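Local coordinates for cutm, flavoprotein of carbon monoxide dehydrogenase (Hydrogenophaga pseudoflava, PDB 1FFV) that binds FAD as the flavoprotein subunit of carbon monoxide dehydrogenase and probably passes the electrons from CO oxidation on to an external acceptor, at residues E16-L21 with E139-R144; H125-I130 with G197-M202; A131-F136 with V209-I214. One frame throughout, in Å; residues are numbered along the deposited sequence.

The three contacts join parts of the flavoprotein far apart in sequence, and along the chain their segments alternate. Interactions 2 and 3 are neighbours, with centres 8 Å apart: helix 125-131 runs into the turn that opens interaction 3, while strands 196-205 and 208-217 lie side by side in one antiparallel sheet. Val201 O and Arg213 N, 2.9 Å apart, probably form one of the backbone hydrogen bonds between those strands. Interaction 1 lies about 30 Å from interaction 3, centre to centre, at the far end of strand 135-140. The bound FAD is about 7 Å from the side chain of Leu128 in interaction 2 and about 9 Å from that of Glu139 in interaction 1.

Interaction 1 of 3, residues E16-L21 with E139-R144; sequences EAVALL and EGPNGR
Val18 points its two methyl groups from helix 14-24 at the backbone of Glu139, Gly140 and Pro141, one branch to the Gly140-Pro141 peptide and the other to the carbonyl of Glu139. CG1, anti to the backbone N (chi1 171°), reaches the peptide link by van der Waals packing: Val18 CG1 is 3.6 Å from Gly140 C and 3.5 Å from Pro141 N. The same methyl meets the pyrrolidine ring at its CD corner, Val18 CG1 to Pro141 CD being 3.8 Å. The other branch turns to Glu139, the residue before Gly140, where Val18 CG2 lies 3.5 Å from Glu139 O. This packing joins the helix to the beta hairpin of strands 135-140 and 143-148, at the edge of an antiparallel five-stranded sheet in the FAD-binding region. Gly140 N donates to Gly143 O across the turn. Farther from the helix, Arg144 grips Glu139 side-on, NE and NH2 both bonding to the same oxygen; Arg144 NE to Glu139 OE1 is 2.9 Å and the carboxylate oxygen lies close to the guanidinium plane. The doubly held OE1 ties the two strands together by a salt bridge. Val166 of the adjacent strand 166-173 packs against both Val18 and Leu21, and its backbone is hydrogen-bonded to that of Glu139.

Interaction 2 of 3, residues H125-I130 with G197-M202; sequences HPALSI and GCAVVM
Apolar packing carries this contact, and the methyl of Ala199 is its centre. Leu128 reaches it with one branch, CD2, which ends 4.0 Å from Ala199 CB; although the CB of Leu128 leaves the helix away from the strand, CG sits anti to the carbonyl carbon (chi1 -72°) and the chain swings back to the methyl. Ala127 points toward the strand, with 4.4 Å between Ala127 CB and Ala199 CB. Main chain joins in as well, since Ala127 O lies 3.9 Å from Ala199 CB.

Polar bonds stay within the helix. Ser129 OG donates to Pro126 O at 2.7 Å, a donor tilted 22° from the carbonyl plane, and Ile130 N reaches the same oxygen from the same face, so that this carbonyl is gripped twice. At the start of the helix, His125 is held through its ring NE2 by Glu78 and through its backbone N by Asp115.

Leu93, Leu94 and Ala97 of helix 92-97 also pack on Leu128, while Val200, on the other side of the strand, meets helix 264-285. A helix of the FAD-binding region thus lies on one face of the C-terminal antiparallel sheet, in buried helix-on-sheet packing between the FAD-binding and C-terminal family regions.

Interaction 3 of 3, residues A131-F136 with V209-I214; sequences AVEAHF and VSHIRI
A Schellman motif ends helix 125-131, and the residue at which the chain leaves it, Glu133 with positive phi (64°), sends its carboxylate across to strand 208-217. There Glu133 OE1 and Arg213 NH2 form a salt bridge, 2.8 Å apart. The bond is bent, with 132° at the hydrogen: NH2 comes from above the carboxylate plane, and the oxygen lies well out of the guanidinium plane, so the two charged groups meet at a slant instead of sharing one plane. The two side chains cross at about a right angle. Arg213 folds back at chi2 (-24°), which puts its guanidinium beside the strand, where NH1 donates to Ile212 O at 2.9 Å and fixes the group's far side. Its aliphatic part lies close against the helix end, Arg213 CG being 3.2 Å from Ala131 O.

The other carboxylate oxygen faces His211, whose side chain comes from the opposite direction. Glu133 OE2 lies at the edge of the imidazole ring, 3.3 Å from His211 CE1. A water makes the link: it donates to Glu133 OE2 (2.7 Å) and to Ala131 O, and is also hydrogen-bonded to His211 NE2, in the plane of that ring. CE1 of His211 in turn stands over one face of the Arg213 guanidinium, 3.8 Å above its plane and offset toward the rim of the group. Nearby, Glu230 accepts a hydrogen bond from Ile214 N and makes a long, weak ion pair with Arg213.

Ser210 and His211 together face Arg203 of the adjoining strand as a classic beta bulge. A helix C-terminus in the FAD-binding region is thus linked to a bulged inner strand of the C-terminal antiparallel sheet by an ion pair and, beside it, a water bridge to His211.

Interaction 1 of 3, residues E16-L21 with E139-R144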
ATOM      1  N   GLU C  16      35.700  39.476  -4.110  1.00 36.22           N
ATOM      2  CA  GLU C  16      34.301  39.386  -4.511  1.00 35.96           C
ATOM      3  C   GLU C  16      33.417  39.331  -3.279  1.00 35.11           C
ATOM      4  O   GLU C  16      32.380  39.994  -3.221  1.00 35.10           O
ATOM      5  CB  GLU C  16      34.072  38.147  -5.363  1.00 37.19           C
ATOM      6  CG  GLU C  16      34.708  38.207  -6.735  1.00 39.32           C
ATOM      7  CD  GLU C  16      34.579  36.898  -7.479  1.00 40.75           C
ATOM      8  OE1 GLU C  16      33.440  36.367  -7.557  1.00 41.87           O
ATOM      9  OE2 GLU C  16      35.617  36.391  -7.964  1.00 41.23           O
ATOM     10  N   ALA C  17      33.844  38.547  -2.290  1.00 34.04           N
ATOM     11  CA  ALA C  17      33.104  38.412  -1.040  1.00 33.50           C
ATOM     12  C   ALA C  17      32.937  39.779  -0.375  1.00 33.17           C
ATOM     13  O   ALA C  17      31.835  40.150   0.045  1.00 32.86           O
ATOM     14  CB  ALA C  17      33.822  37.451  -0.108  1.00 33.16           C
ATOM     15  N   VAL C  18      34.032  40.538  -0.330  1.00 32.98           N
ATOM     16  CA  VAL C  18      34.043  41.874   0.257  1.00 32.99           C
ATOM     17  C   VAL C  18      33.118  42.818  -0.518  1.00 33.07           C
ATOM     18  O   VAL C  18      32.392  43.613   0.079  1.00 33.01           O
ATOM     19  CB  VAL C  18      35.480  42.451   0.294  1.00 33.15           C
ATOM     20  CG1 VAL C  18      35.465  43.926   0.689  1.00 33.01           C
ATOM     21  CG2 VAL C  18      36.335  41.650   1.272  1.00 33.17           C
ATOM     22  N   ALA C  19      33.141  42.717  -1.843  1.00 33.18           N
ATOM     23  CA  ALA C  19      32.295  43.552  -2.690  1.00 33.85           C
ATOM     24  C   ALA C  19      30.823  43.299  -2.362  1.00 33.97           C
ATOM     25  O   ALA C  19      30.057  44.244  -2.162  1.00 34.51           O
ATOM     26  CB  ALA C  19      32.568  43.259  -4.168  1.00 33.67           C
ATOM     27  N   LEU C  20      30.439  42.021  -2.298  1.00 34.22           N
ATOM     28  CA  LEU C  20      29.063  41.624  -1.983  1.00 34.37           C
ATOM     29  C   LEU C  20      28.629  42.143  -0.616  1.00 34.80           C
ATOM     30  O   LEU C  20      27.490  42.591  -0.452  1.00 34.77           O
ATOM     31  CB  LEU C  20      28.914  40.104  -2.035  1.00 34.25           C
ATOM     32  CG  LEU C  20      28.934  39.447  -3.414  1.00 34.19           C
ATOM     33  CD1 LEU C  20      29.049  37.951  -3.252  1.00 33.92           C
ATOM     34  CD2 LEU C  20      27.669  39.804  -4.194  1.00 34.52           C
ATOM     35  N   LEU C  21      29.534  42.086   0.363  1.00 35.02           N
ATOM     36  CA  LEU C  21      29.239  42.583   1.703  1.00 35.58           C
ATOM     37  C   LEU C  21      28.917  44.074   1.643  1.00 36.62           C
ATOM     38  O   LEU C  21      27.968  44.543   2.281  1.00 36.31           O
ATOM     39  CB  LEU C  21      30.428  42.360   2.638  1.00 34.90           C
ATOM     40  CG  LEU C  21      30.613  40.971   3.237  1.00 34.59           C
ATOM     41  CD1 LEU C  21      31.941  40.903   3.956  1.00 34.25           C
ATOM     42  CD2 LEU C  21      29.462  40.662   4.188  1.00 34.25           C
ATOM     43  N   GLU C 139      40.363  41.415   5.708  1.00 32.68           N
ATOM     44  CA  GLU C 139      40.348  42.127   4.441  1.00 33.82           C
ATOM     45  C   GLU C 139      39.041  42.858   4.206  1.00 34.59           C
ATOM     46  O   GLU C 139      37.959  42.273   4.273  1.00 34.88           O
ATOM     47  CB  GLU C 139      40.645  41.211   3.257  1.00 33.51           C
ATOM     48  CG  GLU C 139      40.968  42.024   2.014  1.00 33.95           C
ATOM     49  CD  GLU C 139      41.204  41.185   0.785  1.00 34.33           C
ATOM     50  OE1 GLU C 139      42.114  40.327   0.796  1.00 34.76           O
ATOM     51  OE2 GLU C 139      40.474  41.400  -0.203  1.00 34.58           O
ATOM     52  N   GLY C 140      39.156  44.157   3.963  1.00 35.39           N
ATOM     53  CA  GLY C 140      37.991  44.980   3.702  1.00 36.17           C
ATOM     54  C   GLY C 140      38.164  45.640   2.353  1.00 36.64           C
ATOM     55  O   GLY C 140      39.060  45.266   1.599  1.00 36.64           O
ATOM     56  N   PRO C 141      37.309  46.605   2.002  1.00 37.33           N
ATOM     57  CA  PRO C 141      37.436  47.276   0.707  1.00 38.49           C
ATOM     58  C   PRO C 141      38.715  48.115   0.571  1.00 39.53           C
ATOM     59  O   PRO C 141      39.213  48.323  -0.541  1.00 39.96           O
ATOM     60  CB  PRO C 141      36.174  48.139   0.648  1.00 38.00           C
ATOM     61  CG  PRO C 141      35.883  48.416   2.084  1.00 37.82           C
ATOM     62  CD  PRO C 141      36.122  47.082   2.728  1.00 37.33           C
ATOM     63  N   ASN C 142      39.267  48.547   1.704  1.00 40.25           N
ATOM     64  CA  ASN C 142      40.476  49.367   1.710  1.00 40.95           C
ATOM     65  C   ASN C 142      41.782  48.574   1.787  1.00 41.02           C
ATOM     66  O   ASN C 142      42.870  49.141   1.630  1.00 41.75           O
ATOM     67  CB  ASN C 142      40.417  50.377   2.856  1.00 41.80           C
ATOM     68  CG  ASN C 142      39.160  51.232   2.813  1.00 42.68           C
ATOM     69  OD1 ASN C 142      38.562  51.497   3.864  1.00 43.32           O
ATOM     70  ND2 ASN C 142      38.749  51.655   1.614  1.00 42.00           N
ATOM     71  N   GLY C 143      41.681  47.272   2.031  1.00 40.25           N
ATOM     72  CA  GLY C 143      42.875  46.455   2.114  1.00 39.25           C
ATOM     73  C   GLY C 143      42.869  45.508   3.294  1.00 38.72           C
ATOM     74  O   GLY C 143      41.813  45.092   3.771  1.00 39.00           O
ATOM     75  N   ARG C 144      44.058  45.154   3.763  1.00 37.74           N
ATOM     76  CA  ARG C 144      44.183  44.243   4.886  1.00 36.78           C
ATOM     77  C   ARG C 144      44.705  44.927   6.138  1.00 36.17           C
ATOM     78  O   ARG C 144      45.357  45.968   6.068  1.00 36.56           O
ATOM     79  CB  ARG C 144      45.074  43.057   4.510  1.00 36.72           C
ATOM     80  CG  ARG C 144      44.454  42.168   3.452  1.00 36.88           C
ATOM     81  CD  ARG C 144      45.272  40.926   3.194  1.00 36.94           C
ATOM     82  NE  ARG C 144      44.587  40.037   2.259  1.00 36.92           N
ATOM     83  CZ  ARG C 144      44.967  38.795   1.982  1.00 37.16           C
ATOM     84  NH1 ARG C 144      46.036  38.268   2.564  1.00 36.93           N
ATOM     85  NH2 ARG C 144      44.265  38.069   1.123  1.00 37.68           N
TER

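Interaction 2 of 3, residues H125-I130 with G197-M202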
ATOM      1  N   HIS C 125      38.119  28.397  20.659  1.00 25.80           N
ATOM      2  CA  HIS C 125      39.193  29.105  19.976  1.00 25.94           C
ATOM      3  C   HIS C 125      39.491  30.502  20.483  1.00 25.88           C
ATOM      4  O   HIS C 125      40.637  30.937  20.411  1.00 26.39           O
ATOM      5  CB  HIS C 125      38.997  29.100  18.463  1.00 25.74           C
ATOM      6  CG  HIS C 125      39.379  27.805  17.829  1.00 26.32           C
ATOM      7  ND1 HIS C 125      40.658  27.298  17.899  1.00 26.49           N
ATOM      8  CD2 HIS C 125      38.646  26.886  17.161  1.00 26.60           C
ATOM      9  CE1 HIS C 125      40.698  26.121  17.302  1.00 26.39           C
ATOM     10  NE2 HIS C 125      39.489  25.848  16.845  1.00 27.09           N
ATOM     11  N   PRO C 126      38.467  31.252  20.945  1.00 25.53           N
ATOM     12  CA  PRO C 126      38.809  32.590  21.438  1.00 25.22           C
ATOM     13  C   PRO C 126      39.902  32.529  22.528  1.00 25.30           C
ATOM     14  O   PRO C 126      40.961  33.135  22.371  1.00 25.99           O
ATOM     15  CB  PRO C 126      37.470  33.104  21.964  1.00 24.90           C
ATOM     16  CG  PRO C 126      36.504  32.517  20.975  1.00 24.72           C
ATOM     17  CD  PRO C 126      37.002  31.095  20.831  1.00 24.69           C
ATOM     18  N   ALA C 127      39.687  31.750  23.588  1.00 25.07           N
ATOM     19  CA  ALA C 127      40.693  31.645  24.650  1.00 25.20           C
ATOM     20  C   ALA C 127      41.991  31.040  24.116  1.00 25.20           C
ATOM     21  O   ALA C 127      43.078  31.505  24.447  1.00 25.41           O
ATOM     22  CB  ALA C 127      40.169  30.820  25.827  1.00 24.93           C
ATOM     23  N   LEU C 128      41.868  30.019  23.275  1.00 25.04           N
ATOM     24  CA  LEU C 128      43.028  29.371  22.690  1.00 25.28           C
ATOM     25  C   LEU C 128      43.877  30.343  21.883  1.00 25.56           C
ATOM     26  O   LEU C 128      45.112  30.330  21.978  1.00 26.02           O
ATOM     27  CB  LEU C 128      42.592  28.203  21.806  1.00 25.46           C
ATOM     28  CG  LEU C 128      42.072  26.963  22.544  1.00 25.13           C
ATOM     29  CD1 LEU C 128      41.420  26.012  21.562  1.00 24.76           C
ATOM     30  CD2 LEU C 128      43.222  26.287  23.279  1.00 24.43           C
ATOM     31  N   SER C 129      43.221  31.206  21.114  1.00 25.29           N
ATOM     32  CA  SER C 129      43.935  32.168  20.285  1.00 25.44           C
ATOM     33  C   SER C 129      44.709  33.177  21.125  1.00 25.61           C
ATOM     34  O   SER C 129      45.773  33.638  20.719  1.00 25.46           O
ATOM     35  CB  SER C 129      42.979  32.881  19.323  1.00 25.67           C
ATOM     36  OG  SER C 129      42.081  33.729  20.013  1.00 26.51           O
ATOM     37  N   ILE C 130      44.170  33.510  22.294  1.00 25.96           N
ATOM     38  CA  ILE C 130      44.819  34.445  23.206  1.00 25.85           C
ATOM     39  C   ILE C 130      46.054  33.770  23.822  1.00 26.31           C
ATOM     40  O   ILE C 130      47.146  34.337  23.830  1.00 26.55           O
ATOM     41  CB  ILE C 130      43.838  34.901  24.312  1.00 25.87           C
ATOM     42  CG1 ILE C 130      42.686  35.694  23.683  1.00 25.66           C
ATOM     43  CG2 ILE C 130      44.558  35.725  25.378  1.00 25.61           C
ATOM     44  CD1 ILE C 130      41.606  36.131  24.658  1.00 25.28           C
ATOM     45  N   GLY C 197      36.558  26.814  31.174  1.00 26.18           N
ATOM     46  CA  GLY C 197      37.747  26.271  30.546  1.00 25.73           C
ATOM     47  C   GLY C 197      38.922  27.216  30.700  1.00 25.65           C
ATOM     48  O   GLY C 197      38.736  28.417  30.931  1.00 24.96           O
ATOM     49  N   CYS C 198      40.134  26.677  30.607  1.00 25.61           N
ATOM     50  CA  CYS C 198      41.334  27.492  30.724  1.00 26.01           C
ATOM     51  C   CYS C 198      42.431  27.029  29.788  1.00 26.53           C
ATOM     52  O   CYS C 198      42.824  25.856  29.793  1.00 26.69           O
ATOM     53  CB  CYS C 198      41.866  27.512  32.157  1.00 25.78           C
ATOM     54  SG  CYS C 198      43.504  28.324  32.320  1.00 26.15           S
ATOM     55  N   ALA C 199      42.902  27.962  28.966  1.00 26.76           N
ATOM     56  CA  ALA C 199      43.979  27.705  28.019  1.00 27.06           C
ATOM     57  C   ALA C 199      45.256  28.312  28.592  1.00 27.38           C
ATOM     58  O   ALA C 199      45.244  29.436  29.106  1.00 26.36           O
ATOM     59  CB  ALA C 199      43.655  28.329  26.662  1.00 26.91           C
ATOM     60  N   VAL C 200      46.348  27.555  28.512  1.00 28.32           N
ATOM     61  CA  VAL C 200      47.645  27.994  29.017  1.00 29.24           C
ATOM     62  C   VAL C 200      48.805  27.620  28.095  1.00 29.95           C
ATOM     63  O   VAL C 200      48.842  26.527  27.530  1.00 29.94           O
ATOM     64  CB  VAL C 200      47.954  27.354  30.405  1.00 29.36           C
ATOM     65  CG1 VAL C 200      49.444  27.496  30.741  1.00 29.28           C
ATOM     66  CG2 VAL C 200      47.128  28.006  31.495  1.00 29.14           C
ATOM     67  N   VAL C 201      49.739  28.556  27.944  1.00 30.97           N
ATOM     68  CA  VAL C 201      50.964  28.340  27.182  1.00 31.72           C
ATOM     69  C   VAL C 201      52.032  28.922  28.104  1.00 32.84           C
ATOM     70  O   VAL C 201      51.874  30.040  28.605  1.00 32.52           O
ATOM     71  CB  VAL C 201      50.992  29.098  25.833  1.00 31.74           C
ATOM     72  CG1 VAL C 201      52.299  28.810  25.109  1.00 30.99           C
ATOM     73  CG2 VAL C 201      49.818  28.683  24.954  1.00 31.32           C
ATOM     74  N   MET C 202      53.072  28.144  28.392  1.00 34.19           N
ATOM     75  CA  MET C 202      54.135  28.618  29.273  1.00 36.03           C
ATOM     76  C   MET C 202      55.523  28.079  28.939  1.00 37.24           C
ATOM     77  O   MET C 202      55.670  27.027  28.312  1.00 37.80           O
ATOM     78  CB  MET C 202      53.808  28.311  30.747  1.00 36.06           C
ATOM     79  CG  MET C 202      54.042  26.871  31.188  1.00 36.65           C
ATOM     80  SD  MET C 202      53.651  26.582  32.949  1.00 37.11           S
ATOM     81  CE  MET C 202      55.074  27.090  33.670  1.00 37.74           C
TER

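Interaction 3 of 3, residues A131-F136 with V209-I214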
ATOM      1  N   ALA C 131      45.893  32.535  24.280  1.00 26.06           N
ATOM      2  CA  ALA C 131      47.000  31.804  24.878  1.00 26.30           C
ATOM      3  C   ALA C 131      48.196  31.624  23.928  1.00 26.45           C
ATOM      4  O   ALA C 131      49.351  31.703  24.358  1.00 26.42           O
ATOM      5  CB  ALA C 131      46.520  30.454  25.381  1.00 25.94           C
ATOM      6  N   VAL C 132      47.923  31.367  22.648  1.00 26.59           N
ATOM      7  CA  VAL C 132      48.989  31.175  21.660  1.00 26.78           C
ATOM      8  C   VAL C 132      49.471  32.482  21.023  1.00 26.87           C
ATOM      9  O   VAL C 132      50.375  32.477  20.191  1.00 26.56           O
ATOM     10  CB  VAL C 132      48.586  30.164  20.542  1.00 27.15           C
ATOM     11  CG1 VAL C 132      48.285  28.795  21.149  1.00 26.65           C
ATOM     12  CG2 VAL C 132      47.388  30.681  19.745  1.00 26.54           C
ATOM     13  N   GLU C 133      48.844  33.591  21.411  1.00 27.44           N
ATOM     14  CA  GLU C 133      49.192  34.931  20.931  1.00 28.09           C
ATOM     15  C   GLU C 133      48.961  35.127  19.440  1.00 28.04           C
ATOM     16  O   GLU C 133      49.736  35.802  18.757  1.00 28.31           O
ATOM     17  CB  GLU C 133      50.647  35.261  21.289  1.00 28.61           C
ATOM     18  CG  GLU C 133      50.935  35.255  22.773  1.00 29.36           C
ATOM     19  CD  GLU C 133      52.398  35.504  23.079  1.00 30.53           C
ATOM     20  OE1 GLU C 133      52.810  36.680  23.128  1.00 31.20           O
ATOM     21  OE2 GLU C 133      53.146  34.529  23.270  1.00 30.94           O
ATOM     22  N   ALA C 134      47.865  34.565  18.947  1.00 27.84           N
ATOM     23  CA  ALA C 134      47.523  34.664  17.540  1.00 27.38           C
ATOM     24  C   ALA C 134      47.152  36.075  17.108  1.00 27.26           C
ATOM     25  O   ALA C 134      46.889  36.955  17.928  1.00 26.94           O
ATOM     26  CB  ALA C 134      46.383  33.718  17.225  1.00 27.36           C
ATOM     27  N   HIS C 135      47.177  36.281  15.801  1.00 27.01           N
ATOM     28  CA  HIS C 135      46.803  37.546  15.197  1.00 27.06           C
ATOM     29  C   HIS C 135      45.937  37.182  14.001  1.00 27.04           C
ATOM     30  O   HIS C 135      46.142  36.148  13.365  1.00 26.44           O
ATOM     31  CB  HIS C 135      48.033  38.340  14.764  1.00 27.67           C
ATOM     32  CG  HIS C 135      48.784  38.956  15.903  1.00 27.77           C
ATOM     33  ND1 HIS C 135      49.615  38.229  16.728  1.00 28.63           N
ATOM     34  CD2 HIS C 135      48.826  40.231  16.353  1.00 27.80           C
ATOM     35  CE1 HIS C 135      50.138  39.030  17.639  1.00 28.42           C
ATOM     36  NE2 HIS C 135      49.676  40.251  17.433  1.00 28.63           N
ATOM     37  N   PHE C 136      44.943  38.012  13.724  1.00 27.30           N
ATOM     38  CA  PHE C 136      44.017  37.749  12.639  1.00 27.54           C
ATOM     39  C   PHE C 136      44.102  38.773  11.512  1.00 27.61           C
ATOM     40  O   PHE C 136      44.044  39.974  11.753  1.00 27.55           O
ATOM     41  CB  PHE C 136      42.591  37.720  13.194  1.00 27.68           C
ATOM     42  CG  PHE C 136      42.434  36.875  14.432  1.00 28.13           C
ATOM     43  CD1 PHE C 136      42.997  35.604  14.505  1.00 28.15           C
ATOM     44  CD2 PHE C 136      41.736  37.364  15.537  1.00 27.92           C
ATOM     45  CE1 PHE C 136      42.873  34.833  15.659  1.00 28.06           C
ATOM     46  CE2 PHE C 136      41.605  36.598  16.700  1.00 27.85           C
ATOM     47  CZ  PHE C 136      42.174  35.335  16.760  1.00 28.07           C
ATOM     48  N   VAL C 209      59.018  30.196  36.056  1.00 40.99           N
ATOM     49  CA  VAL C 209      58.221  30.424  34.857  1.00 39.33           C
ATOM     50  C   VAL C 209      58.822  31.610  34.098  1.00 38.62           C
ATOM     51  O   VAL C 209      58.871  32.726  34.625  1.00 38.65           O
ATOM     52  CB  VAL C 209      56.750  30.739  35.223  1.00 39.03           C
ATOM     53  CG1 VAL C 209      55.952  31.084  33.978  1.00 38.40           C
ATOM     54  CG2 VAL C 209      56.128  29.559  35.945  1.00 38.27           C
ATOM     55  N   SER C 210      59.287  31.365  32.874  1.00 37.50           N
ATOM     56  CA  SER C 210      59.888  32.416  32.052  1.00 36.43           C
ATOM     57  C   SER C 210      58.928  33.067  31.046  1.00 35.59           C
ATOM     58  O   SER C 210      59.209  34.149  30.522  1.00 35.61           O
ATOM     59  CB  SER C 210      61.132  31.887  31.329  1.00 36.54           C
ATOM     60  OG  SER C 210      60.828  30.774  30.506  1.00 36.97           O
ATOM     61  N   HIS C 211      57.802  32.405  30.786  1.00 34.38           N
ATOM     62  CA  HIS C 211      56.786  32.900  29.858  1.00 33.11           C
ATOM     63  C   HIS C 211      55.426  32.328  30.261  1.00 32.44           C
ATOM     64  O   HIS C 211      55.314  31.134  30.549  1.00 32.34           O
ATOM     65  CB  HIS C 211      57.139  32.484  28.426  1.00 32.76           C
ATOM     66  CG  HIS C 211      56.036  32.700  27.436  1.00 32.23           C
ATOM     67  ND1 HIS C 211      55.803  33.918  26.834  1.00 31.84           N
ATOM     68  CD2 HIS C 211      55.108  31.851  26.938  1.00 31.91           C
ATOM     69  CE1 HIS C 211      54.778  33.809  26.008  1.00 31.78           C
ATOM     70  NE2 HIS C 211      54.339  32.565  26.053  1.00 31.79           N
ATOM     71  N   ILE C 212      54.387  33.165  30.254  1.00 31.27           N
ATOM     72  CA  ILE C 212      53.063  32.697  30.645  1.00 30.28           C
ATOM     73  C   ILE C 212      51.873  33.434  30.008  1.00 29.88           C
ATOM     74  O   ILE C 212      51.823  34.664  29.971  1.00 29.25           O
ATOM     75  CB  ILE C 212      52.925  32.699  32.205  1.00 29.96           C
ATOM     76  CG1 ILE C 212      51.611  32.042  32.645  1.00 29.74           C
ATOM     77  CG2 ILE C 212      53.040  34.113  32.752  1.00 29.77           C
ATOM     78  CD1 ILE C 212      51.517  30.567  32.316  1.00 29.25           C
ATOM     79  N   ARG C 213      50.936  32.648  29.477  1.00 29.69           N
ATOM     80  CA  ARG C 213      49.707  33.149  28.864  1.00 29.37           C
ATOM     81  C   ARG C 213      48.571  32.346  29.472  1.00 29.37           C
ATOM     82  O   ARG C 213      48.558  31.117  29.365  1.00 29.54           O
ATOM     83  CB  ARG C 213      49.671  32.903  27.353  1.00 29.48           C
ATOM     84  CG  ARG C 213      50.183  34.022  26.450  1.00 29.45           C
ATOM     85  CD  ARG C 213      50.129  35.410  27.052  1.00 29.71           C
ATOM     86  NE  ARG C 213      50.974  36.310  26.270  1.00 29.16           N
ATOM     87  CZ  ARG C 213      52.149  36.787  26.679  1.00 29.39           C
ATOM     88  NH1 ARG C 213      52.621  36.473  27.880  1.00 28.48           N
ATOM     89  NH2 ARG C 213      52.894  37.510  25.849  1.00 29.07           N
ATOM     90  N   ILE C 214      47.620  33.035  30.100  1.00 28.75           N
ATOM     91  CA  ILE C 214      46.470  32.378  30.710  1.00 28.10           C
ATOM     92  C   ILE C 214      45.190  32.994  30.152  1.00 28.26           C
ATOM     93  O   ILE C 214      45.019  34.212  30.192  1.00 28.21           O
ATOM     94  CB  ILE C 214      46.469  32.538  32.253  1.00 27.88           C
ATOM     95  CG1 ILE C 214      47.753  31.962  32.856  1.00 27.40           C
ATOM     96  CG2 ILE C 214      45.261  31.837  32.853  1.00 27.02           C
ATOM     97  CD1 ILE C 214      47.925  32.251  34.332  1.00 26.93           C
TER
HETATM   98  O   HOH W   1      52.383  32.012  23.895  1.00 19.32           O